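Local coordinates for protein dTDP-4-dehydrorhamnose 3-epimerase (Streptomyces niveus, PDB 2C0Z) that epimerises C3 of a dTDP-linked 4-keto-6-deoxy sugar, acting together with NovU, on the pathway to the antibiotic novobiocin, at residues A[154-159]-A[171-176]. Numbering follows the deposited sequence.
With SO4 (sulfate ion), chain B.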
# COMPACT_ATOMS: atom_id res chain seq x y z
N GLY A 154 19.35 14.12 1.97
CA GLY A 154 19.47 13.70 0.59
C GLY A 154 20.76 14.11 -0.07
O GLY A 154 21.53 14.91 0.48
N VAL A 155 20.98 13.54 -1.24
CA VAL A 155 22.02 14.01 -2.13
C VAL A 155 21.41 14.37 -3.48
O VAL A 155 20.31 13.96 -3.84
CB VAL A 155 23.21 13.01 -2.23
CG1 VAL A 155 23.78 12.66 -0.87
CG2 VAL A 155 22.86 11.81 -2.96
N HIS A 156 22.15 15.16 -4.24
CA HIS A 156 21.67 15.68 -5.50
C HIS A 156 21.45 14.56 -6.51
O HIS A 156 22.36 13.76 -6.76
CB HIS A 156 22.65 16.69 -6.08
CG HIS A 156 22.01 17.64 -7.03
ND1 HIS A 156 21.60 17.26 -8.28
CD2 HIS A 156 21.74 18.96 -6.92
CE1 HIS A 156 21.06 18.30 -8.89
NE2 HIS A 156 21.16 19.35 -8.10
N PRO A 157 20.26 14.46 -7.09
CA PRO A 157 20.00 13.36 -8.03
C PRO A 157 20.76 13.46 -9.35
O PRO A 157 20.85 12.46 -10.07
CB PRO A 157 18.48 13.43 -8.24
CG PRO A 157 18.13 14.80 -7.98
CD PRO A 157 19.07 15.32 -6.90
N LEU A 158 21.34 14.63 -9.65
CA LEU A 158 22.21 14.77 -10.81
C LEU A 158 23.70 14.73 -10.42
O LEU A 158 24.57 15.13 -11.21
CB LEU A 158 21.87 16.06 -11.58
CG LEU A 158 20.39 16.24 -11.96
CD1 LEU A 158 20.24 17.53 -12.80
CD2 LEU A 158 19.86 15.09 -12.70
N ASP A 159 24.01 14.18 -9.25
CA ASP A 159 25.39 14.01 -8.79
C ASP A 159 26.27 13.35 -9.87
O ASP A 159 25.86 12.38 -10.51
CB ASP A 159 25.43 13.13 -7.54
CG ASP A 159 26.82 12.86 -7.11
OD1 ASP A 159 27.37 13.73 -6.40
OD2 ASP A 159 27.48 11.85 -7.48
N PRO A 171 14.73 16.77 -16.46
CA PRO A 171 14.32 16.44 -15.08
C PRO A 171 13.68 17.60 -14.33
O PRO A 171 14.22 18.69 -14.26
CB PRO A 171 15.64 16.01 -14.41
CG PRO A 171 16.74 16.42 -15.35
CD PRO A 171 16.14 16.43 -16.71
N LEU A 172 12.50 17.37 -13.76
CA LEU A 172 11.86 18.37 -12.94
C LEU A 172 12.20 18.07 -11.48
O LEU A 172 11.67 17.09 -10.91
CB LEU A 172 10.34 18.36 -13.15
N LEU A 173 13.04 18.93 -10.89
CA LEU A 173 13.49 18.82 -9.49
C LEU A 173 12.79 19.84 -8.61
O LEU A 173 12.61 21.00 -9.02
CB LEU A 173 15.01 19.06 -9.40
CG LEU A 173 15.98 17.90 -9.61
CD1 LEU A 173 15.57 16.97 -10.70
CD2 LEU A 173 17.38 18.42 -9.83
N SER A 174 12.45 19.44 -7.40
CA SER A 174 11.95 20.34 -6.37
C SER A 174 13.12 21.20 -5.89
O SER A 174 14.27 20.82 -6.07
CB SER A 174 11.42 19.54 -5.20
OG SER A 174 12.49 18.85 -4.55
N PRO A 175 12.84 22.34 -5.26
CA PRO A 175 13.92 23.17 -4.72
C PRO A 175 14.82 22.37 -3.77
O PRO A 175 16.05 22.47 -3.85
CB PRO A 175 13.17 24.31 -4.01
CG PRO A 175 11.87 24.39 -4.73
CD PRO A 175 11.51 22.97 -5.08
N ARG A 176 14.21 21.52 -2.94
CA ARG A 176 14.96 20.68 -2.01
C ARG A 176 16.01 19.85 -2.77
O ARG A 176 17.16 19.80 -2.36
CB ARG A 176 14.02 19.78 -1.23
CG ARG A 176 14.68 18.62 -0.54
CD ARG A 176 13.77 17.51 -0.05
NE ARG A 176 14.58 16.47 0.57
CZ ARG A 176 14.10 15.43 1.24
NH1 ARG A 176 12.78 15.28 1.37
NH2 ARG A 176 14.93 14.54 1.77
S SO4 B . 9.86 18.11 -1.69
O1 SO4 B . 9.63 17.25 -0.53
O2 SO4 B . 8.66 18.12 -2.54
O3 SO4 B . 10.17 19.46 -1.19
O4 SO4 B . 11.03 17.62 -2.45
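A type I beta turn, His156 to Asp159, just past strand 152-154 of the cupin fold, packs against Leu173 and Pro171 on the segment leading into helix 175-178. Leu173 is the main apolar bridge: its CG lies 4.1 Å from Pro157 CG, the two side chains running antiparallel alongside each other, and its CD2 comes within 3.8 Å of His156 CE1, roughly perpendicular to the His156 side chain. His156 ND1 accepts Leu158 N-H at 3.0 Å, a bond near the ring plane that restrains the rotation of the imidazole; the turn is closed by the hydrogen bond from Asp159 N to His156 O. Leu158 adds a looser contact, its CD2 4.3 Å from Pro171 CG. No hydrogen bond joins the two segments. Ser174, the N-cap residue, bonds a sulfate, probably from the crystallisation liquor, through OG to O4 at 2.8 Å, and also caps Asp177 N. From the helix start an extended Arg176 carries its guanidinium past Gly154, edge toward Gly154 N, to a salt bridge with Glu152 and contact with His71. Arg176 and Glu152 probably bind substrate and His71 is probably the proton acceptor, as in RmlC-like cupin epimerases.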